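Local coordinates for protein acetohydroxyacid synthase small subunit Related (Bacteroides thetaiotaomicron, PDB 2F06) that is of uncharacterised function but, as a paired ACT-domain protein that binds histidine in the crystal, probably senses amino acids as a regulatory subunit, at residues M121-C124 against I125-L128; A58-A61 against L62-H66; F12-K16 against S17-T21. All coordinates share one frame; numbering follows the deposited sequence.

In the fold
Contact 3 comes first along the chain: residues 12-21 carry strand 5-13 through a short loop into helix 19-29. Contact 2 follows on helix 55-64, one turn against the next and then the exit toward strand 69-80. Contact 1 is made within helix 121-130. Each closes before the next opens, so none nests or crosses. Contacts 2 and 3 lie on the same side of the chain's centre, with nearest atoms about 7 Å apart; contact 1 lies on the opposite side, its own centre about 31 Å from that of contact 2. The long strand 69-80 runs between, packing against Tyr59 and Leu62 of contact 2 and against Met121 and Leu128 of contact 1.

Contact 1: residues M121-C124 against I125-L128; sequences MDKC and IEVL
Met121-Cys124 and Ile125-Leu128 are successive turns of helix 121-130, joined by local side-chain contacts and main-chain hydrogen bonds on the side of the chain opposite contacts 2 and 3. Met121, present as selenomethionine, and Ile125 form one apolar pair. With CG anti to the backbone N (chi1 180°) and the chain bent at both later torsions, SE of Met121 comes to 4.0 Å from Ile125 CD1, the two side chains crossing at a slant. One turn on, Cys124 SG lies 3.8 Å from Leu128 CD1. Cys124 and Leu128 face inward, both on Leu93 of helix 85-95, and Leu128 also meets Ile77 of strand 69-80; Met121 and Ile125 lie at the margin, where both touch Val5 of strand 5-13 and Met121 reaches Val75. Such packing of helices side by side on one face of an antiparallel sheet is the layered architecture of the ACT domain. On the exposed flank Lys123 and Glu126, three residues apart, run alongside each other and point the same way; the lysine bends at chi2 (83°) and chi3, and NZ makes a salt bridge of 3.0 Å to Glu126 OE1. Four main-chain bonds span the turns, beginning with Ile125 N to Met121 O; the last, Leu128 N to Cys124 O, measures 3.1 Å. Ahead of them Asn120 OD1 accepts the backbone N-H of Lys123.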
loop_
_atom_site.group_PDB
_atom_site.type_symbol
_atom_site.label_atom_id
_atom_site.label_comp_id
_atom_site.label_asym_id
_atom_site.label_seq_id
_atom_site.Cartn_x
_atom_site.Cartn_y
_atom_site.Cartn_z
HETATM N N MSE A 121 -16.178 7.743 12.190
HETATM C CA MSE A 121 -15.708 8.938 12.886
HETATM C C MSE A 121 -16.594 9.428 14.056
HETATM O O MSE A 121 -16.051 9.819 15.103
HETATM C CB MSE A 121 -15.475 10.059 11.934
HETATM C CG MSE A 121 -14.986 11.303 12.684
HETATM SE SE MSE A 121 -13.129 11.191 13.424
HETATM C CE MSE A 121 -12.287 11.261 11.604
ATOM N N ASP A 122 -17.923 9.433 13.870
ATOM C CA ASP A 122 -18.844 9.828 14.952
ATOM C C ASP A 122 -18.667 8.894 16.171
ATOM O O ASP A 122 -18.543 9.384 17.296
ATOM C CB ASP A 122 -20.331 9.866 14.533
ATOM C CG ASP A 122 -20.605 10.737 13.286
ATOM O OD1 ASP A 122 -19.821 11.647 12.949
ATOM O OD2 ASP A 122 -21.639 10.485 12.616
ATOM N N LYS A 123 -18.617 7.577 15.953
ATOM C CA LYS A 123 -18.469 6.654 17.084
ATOM C C LYS A 123 -17.116 6.739 17.802
ATOM O O LYS A 123 -17.040 6.575 19.032
ATOM C CB LYS A 123 -18.771 5.197 16.696
ATOM C CG LYS A 123 -19.410 4.451 17.807
ATOM C CD LYS A 123 -20.977 4.692 17.882
ATOM C CE LYS A 123 -21.447 6.197 17.752
ATOM N NZ LYS A 123 -22.949 6.410 17.820
ATOM N N CYS A 124 -16.053 6.952 17.023
ATOM C CA CYS A 124 -14.728 7.043 17.568
ATOM C C CYS A 124 -14.674 8.213 18.544
ATOM O O CYS A 124 -14.189 8.075 19.673
ATOM C CB CYS A 124 -13.696 7.203 16.416
ATOM S SG CYS A 124 -11.973 7.357 17.024
ATOM N N ILE A 125 -15.176 9.379 18.119
ATOM C CA ILE A 125 -15.086 10.567 18.952
ATOM C C ILE A 125 -15.928 10.401 20.220
ATOM O O ILE A 125 -15.513 10.829 21.293
ATOM C CB ILE A 125 -15.487 11.828 18.202
ATOM C CG1 ILE A 125 -14.401 12.212 17.211
ATOM C CG2 ILE A 125 -15.701 13.009 19.152
ATOM C CD1 ILE A 125 -14.828 13.353 16.303
ATOM N N GLU A 126 -17.062 9.739 20.085
ATOM C CA GLU A 126 -17.960 9.467 21.205
ATOM C C GLU A 126 -17.236 8.696 22.305
ATOM O O GLU A 126 -17.205 9.132 23.445
ATOM C CB GLU A 126 -19.140 8.652 20.680
ATOM C CG GLU A 126 -20.316 8.583 21.589
ATOM C CD GLU A 126 -21.536 8.066 20.860
ATOM O OE1 GLU A 126 -21.720 8.452 19.669
ATOM O OE2 GLU A 126 -22.290 7.276 21.467
ATOM N N VAL A 127 -16.633 7.557 21.935
ATOM C CA VAL A 127 -15.909 6.651 22.866
ATOM C C VAL A 127 -14.774 7.402 23.582
ATOM O O VAL A 127 -14.657 7.362 24.804
ATOM C CB VAL A 127 -15.373 5.333 22.119
ATOM C CG1 VAL A 127 -14.451 4.473 22.994
ATOM C CG2 VAL A 127 -16.546 4.490 21.612
ATOM N N LEU A 128 -13.988 8.134 22.812
ATOM C CA LEU A 128 -12.801 8.800 23.335
ATOM C C LEU A 128 -13.204 9.834 24.369
ATOM O O LEU A 128 -12.572 9.903 25.417
ATOM C CB LEU A 128 -12.003 9.463 22.194
ATOM C CG LEU A 128 -11.487 8.551 21.077
ATOM C CD1 LEU A 128 -10.793 9.361 20.037
ATOM C CD2 LEU A 128 -10.574 7.395 21.535
#

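Contact 2: residues A58-A61 against L62-H66; sequences AYKA and LKDNH
Ala58-Ala61 meet Leu62-Asn65 in the last turns of helix 55-64 and at its exit, through three kinds of interaction. The main-chain bonds come first: Leu62 N to Ala58 O, Lys63 N to Tyr59 O and Asp64 N to Lys60 O continue the regular i to i+4 pattern, and Asn65 N reaches Ala61 O at 2.9 Å. That same carbonyl oxygen takes a second, nearly linear bond (178°) from Asn65 ND2 at 2.7 Å. The two donors arrive from opposite faces of the carbonyl plane. Beyond Asn65 the helix ends in a Schellman motif, with His66 at positive phi, Phe67 N bonded to Leu62 O and a weak bond from His66 N to Lys63 O.

Apolar contacts follow. Tyr59 carries its ring anti to the backbone N (chi1 177°), and Lys63 bends at chi2 and chi3 to lie alongside; its CG sits over one face of the Tyr59 ring, offset toward the rim near CE2 and CZ, in a CH-pi contact. A serine in place of Tyr59 would probably leave the Lys63 methylenes without the ring face they rest on and open a gap beside Val69 and Ile71 of strand 69-80. Ala58 and Leu62 pack on Leu27 and Ala61 on Val26 of helix 19-29, and Leu62 also on Leu9 and Ile11 of strand 5-13.

Of charged pairs, Lys60 NZ and Asp64 OD2 form a long salt bridge, at 3.7 Å. Charge pairing is thus loose, whereas the straight in-plane bond from ND2 would fix the rotation of the Asn65 amide.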
loop_
_atom_site.group_PDB
_atom_site.type_symbol
_atom_site.label_atom_id
_atom_site.label_comp_id
_atom_site.label_asym_id
_atom_site.label_seq_id
_atom_site.Cartn_x
_atom_site.Cartn_y
_atom_site.Cartn_z
ATOM N N ALA A 58 -3.090 25.273 1.733
ATOM C CA ALA A 58 -2.226 24.221 1.209
ATOM C C ALA A 58 -2.839 23.470 0.055
ATOM O O ALA A 58 -2.177 23.314 -1.005
ATOM C CB ALA A 58 -1.840 23.248 2.270
ATOM N N TYR A 59 -4.076 23.028 0.236
ATOM C CA TYR A 59 -4.815 22.401 -0.860
ATOM C C TYR A 59 -4.880 23.243 -2.150
ATOM O O TYR A 59 -4.666 22.742 -3.254
ATOM C CB TYR A 59 -6.226 22.040 -0.402
ATOM C CG TYR A 59 -7.149 21.434 -1.443
ATOM C CD1 TYR A 59 -7.187 20.067 -1.623
ATOM C CD2 TYR A 59 -8.027 22.228 -2.174
ATOM C CE1 TYR A 59 -8.022 19.486 -2.504
ATOM C CE2 TYR A 59 -8.869 21.659 -3.096
ATOM C CZ TYR A 59 -8.859 20.277 -3.238
ATOM O OH TYR A 59 -9.699 19.648 -4.103
ATOM N N LYS A 60 -5.200 24.518 -2.035
ATOM C CA LYS A 60 -5.339 25.312 -3.265
ATOM C C LYS A 60 -3.975 25.566 -3.956
ATOM O O LYS A 60 -3.903 25.567 -5.195
ATOM C CB LYS A 60 -6.119 26.595 -2.953
ATOM C CG LYS A 60 -6.135 27.624 -4.041
ATOM C CD LYS A 60 -6.676 28.961 -3.515
ATOM C CE LYS A 60 -6.268 30.111 -4.436
ATOM N NZ LYS A 60 -6.611 29.665 -5.819
ATOM N N ALA A 61 -2.917 25.776 -3.161
ATOM C CA ALA A 61 -1.548 25.899 -3.666
ATOM C C ALA A 61 -1.086 24.631 -4.452
ATOM O O ALA A 61 -0.559 24.698 -5.600
ATOM C CB ALA A 61 -0.583 26.186 -2.496
ATOM N N LEU A 62 -1.325 23.480 -3.850
ATOM C CA LEU A 62 -1.052 22.220 -4.494
ATOM C C LEU A 62 -1.829 22.004 -5.793
ATOM O O LEU A 62 -1.203 21.641 -6.780
ATOM C CB LEU A 62 -1.247 21.062 -3.493
ATOM C CG LEU A 62 -0.129 21.144 -2.451
ATOM C CD1 LEU A 62 -0.492 20.335 -1.138
ATOM C CD2 LEU A 62 1.156 20.638 -3.092
ATOM N N LYS A 63 -3.156 22.209 -5.808
ATOM C CA LYS A 63 -3.959 22.153 -7.068
ATOM C C LYS A 63 -3.449 23.115 -8.148
ATOM O O LYS A 63 -3.443 22.788 -9.343
ATOM C CB LYS A 63 -5.435 22.526 -6.830
ATOM C CG LYS A 63 -6.218 21.581 -5.915
ATOM C CD LYS A 63 -6.543 20.231 -6.612
ATOM C CE LYS A 63 -7.509 20.442 -7.774
ATOM N NZ LYS A 63 -7.917 19.084 -8.185
ATOM N N ASP A 64 -3.076 24.323 -7.716
ATOM C CA ASP A 64 -2.506 25.358 -8.575
ATOM C C ASP A 64 -1.198 24.893 -9.220
ATOM O O ASP A 64 -0.891 25.300 -10.347
ATOM C CB ASP A 64 -2.161 26.615 -7.753
ATOM C CG ASP A 64 -3.356 27.506 -7.486
ATOM O OD1 ASP A 64 -4.456 27.227 -8.012
ATOM O OD2 ASP A 64 -3.187 28.485 -6.705
ATOM N N ASN A 65 -0.397 24.136 -8.466
ATOM C CA ASN A 65 0.843 23.550 -8.959
ATOM C C ASN A 65 0.672 22.161 -9.584
ATOM O O ASN A 65 1.668 21.462 -9.815
ATOM C CB ASN A 65 1.867 23.513 -7.837
ATOM C CG ASN A 65 2.451 24.886 -7.557
ATOM O OD1 ASN A 65 3.492 25.273 -8.117
ATOM N ND2 ASN A 65 1.755 25.651 -6.736
ATOM N N HIS A 66 -0.591 21.770 -9.818
ATOM C CA HIS A 66 -0.979 20.597 -10.619
ATOM C C HIS A 66 -0.733 19.289 -9.888
ATOM O O HIS A 66 -0.596 18.236 -10.544
ATOM C CB HIS A 66 -0.273 20.622 -12.001
ATOM C CG HIS A 66 -0.476 21.909 -12.731
ATOM N ND1 HIS A 66 -1.649 22.210 -13.388
ATOM C CD2 HIS A 66 0.306 23.007 -12.827
ATOM C CE1 HIS A 66 -1.566 23.430 -13.883
ATOM N NE2 HIS A 66 -0.383 23.933 -13.569
#

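Contact 3: residues F12-K16 against S17-T21; sequences FLENK and SGRLT
Glu14 turns its CG into the crowded position between its backbone N and carbonyl carbon (chi1 57°), while Arg19 has CG opposite its carbonyl carbon (chi1 -67°) and bends twice further out; together these torsions bring carboxylate and guanidinium to one another across the loop. Glu14 OE2 reaches Arg19 NH1 at 2.6 Å, at the edge of the guanidinium and near its plane. The two planes stand 73° apart and the salt bridge uses a single close oxygen, rather than a side-by-side pairing of two oxygens with two nitrogens. Arg19 NE makes a long, weak ion pair with Glu22 further along the helix.

At the turn itself Asn15 works with both ends of its amide. ND2 donates to Ser17 OG at 2.7 Å, the hydroxyl oxygen lying close to the amide plane, and OD1 accepts a weak bond of 3.4 Å from Ser17 N, which makes a weak Asx turn. The same OD1 is 3.3 Å from Gly18 CA, on the side where a side chain at this N-cap residue would collide with it.

Apolar contact comes from Leu13 CD2, 4.4 Å from Leu20 CD1; both leucines also pack on Leu48 of strand 46-52. Lys16 reaches outward, its NZ held by Asn42 O and by a salt bridge to Glu101 of the second subunit, where Leu90 packs on Leu20.

A short glycine-containing loop leading from the first strand into the first helix is characteristic of the ACT fold, and in ACT domains such a loop often lies beside the ligand site. Here the histidine pocket is seen at the corresponding loop with Gly84, before helix 85-95, and a bound histidine is about 9 Å from the Leu20 side chain.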
loop_
_atom_site.group_PDB
_atom_site.type_symbol
_atom_site.label_atom_id
_atom_site.label_comp_id
_atom_site.label_asym_id
_atom_site.label_seq_id
_atom_site.Cartn_x
_atom_site.Cartn_y
_atom_site.Cartn_z
ATOM N N PHE A 12 -0.775 12.698 -4.059
ATOM C CA PHE A 12 -0.270 11.661 -4.977
ATOM C C PHE A 12 1.094 12.106 -5.519
ATOM O O PHE A 12 1.200 13.147 -6.135
ATOM C CB PHE A 12 -1.279 11.391 -6.083
ATOM C CG PHE A 12 -0.821 10.373 -7.160
ATOM C CD1 PHE A 12 -0.610 9.010 -6.835
ATOM C CD2 PHE A 12 -0.651 10.792 -8.502
ATOM C CE1 PHE A 12 -0.241 8.073 -7.836
ATOM C CE2 PHE A 12 -0.282 9.906 -9.506
ATOM C CZ PHE A 12 -0.069 8.523 -9.167
ATOM N N LEU A 13 2.148 11.364 -5.172
ATOM C CA LEU A 13 3.526 11.728 -5.543
ATOM C C LEU A 13 3.827 10.746 -6.658
ATOM O O LEU A 13 3.987 9.517 -6.413
ATOM C CB LEU A 13 4.526 11.491 -4.383
ATOM C CG LEU A 13 4.311 11.930 -2.923
ATOM C CD1 LEU A 13 5.215 11.150 -1.877
ATOM C CD2 LEU A 13 4.374 13.434 -2.743
ATOM N N GLU A 14 3.875 11.246 -7.874
ATOM C CA GLU A 14 4.229 10.424 -9.012
ATOM C C GLU A 14 5.756 10.176 -9.100
ATOM O O GLU A 14 6.484 10.598 -8.222
ATOM C CB GLU A 14 3.677 11.076 -10.259
ATOM C CG GLU A 14 4.131 12.451 -10.486
ATOM C CD GLU A 14 4.436 12.665 -11.947
ATOM O OE1 GLU A 14 5.321 11.943 -12.467
ATOM O OE2 GLU A 14 3.818 13.566 -12.583
ATOM N N ASN A 15 6.260 9.453 -10.095
ATOM C CA ASN A 15 7.755 9.453 -10.287
ATOM C C ASN A 15 8.446 8.745 -9.043
ATOM O O ASN A 15 8.103 7.593 -8.777
ATOM C CB ASN A 15 8.157 10.915 -10.675
ATOM C CG ASN A 15 9.584 11.311 -10.356
ATOM O OD1 ASN A 15 9.805 12.288 -9.645
ATOM N ND2 ASN A 15 10.554 10.603 -10.930
ATOM N N LYS A 16 9.361 9.388 -8.290
ATOM C CA LYS A 16 9.907 8.878 -6.952
ATOM C C LYS A 16 11.050 9.755 -6.362
ATOM O O LYS A 16 11.601 9.399 -5.311
ATOM C CB LYS A 16 10.446 7.431 -7.039
ATOM C CG LYS A 16 9.486 6.279 -6.641
ATOM C CD LYS A 16 9.606 5.807 -5.160
ATOM C CE LYS A 16 8.258 5.182 -4.660
ATOM N NZ LYS A 16 8.266 4.517 -3.312
ATOM N N SER A 17 11.352 10.909 -6.995
ATOM C CA SER A 17 12.776 11.262 -7.292
ATOM C C SER A 17 13.433 12.693 -7.261
ATOM O O SER A 17 14.582 12.779 -7.720
ATOM C CB SER A 17 13.178 10.596 -8.632
ATOM O OG SER A 17 12.799 11.405 -9.738
ATOM N N GLY A 18 12.775 13.815 -6.951
ATOM C CA GLY A 18 11.534 14.183 -7.554
ATOM C C GLY A 18 10.557 15.102 -6.864
ATOM O O GLY A 18 10.866 16.214 -6.402
ATOM N N ARG A 19 9.356 14.575 -6.864
ATOM C CA ARG A 19 8.137 15.281 -6.631
ATOM C C ARG A 19 7.916 15.565 -5.189
ATOM O O ARG A 19 7.245 16.533 -4.879
ATOM C CB ARG A 19 6.956 14.474 -7.227
ATOM C CG ARG A 19 7.044 14.413 -8.785
ATOM C CD ARG A 19 6.342 15.579 -9.446
ATOM N NE ARG A 19 7.140 16.059 -10.577
ATOM C CZ ARG A 19 6.814 15.947 -11.866
ATOM N NH1 ARG A 19 5.671 15.392 -12.251
ATOM N NH2 ARG A 19 7.631 16.397 -12.777
ATOM N N LEU A 20 8.470 14.733 -4.302
ATOM C CA LEU A 20 8.285 14.999 -2.869
ATOM C C LEU A 20 8.983 16.343 -2.467
ATOM O O LEU A 20 8.453 17.131 -1.650
ATOM C CB LEU A 20 8.761 13.816 -2.013
ATOM C CG LEU A 20 8.862 14.143 -0.519
ATOM C CD1 LEU A 20 7.475 14.369 0.257
ATOM C CD2 LEU A 20 9.790 13.071 0.099
ATOM N N THR A 21 10.148 16.584 -3.052
ATOM C CA THR A 21 10.855 17.820 -2.769
ATOM C C THR A 21 10.073 19.047 -3.264
ATOM O O THR A 21 9.828 19.990 -2.486
ATOM C CB THR A 21 12.266 17.797 -3.353
ATOM O OG1 THR A 21 12.913 16.657 -2.816
ATOM C CG2 THR A 21 13.045 19.044 -2.970
#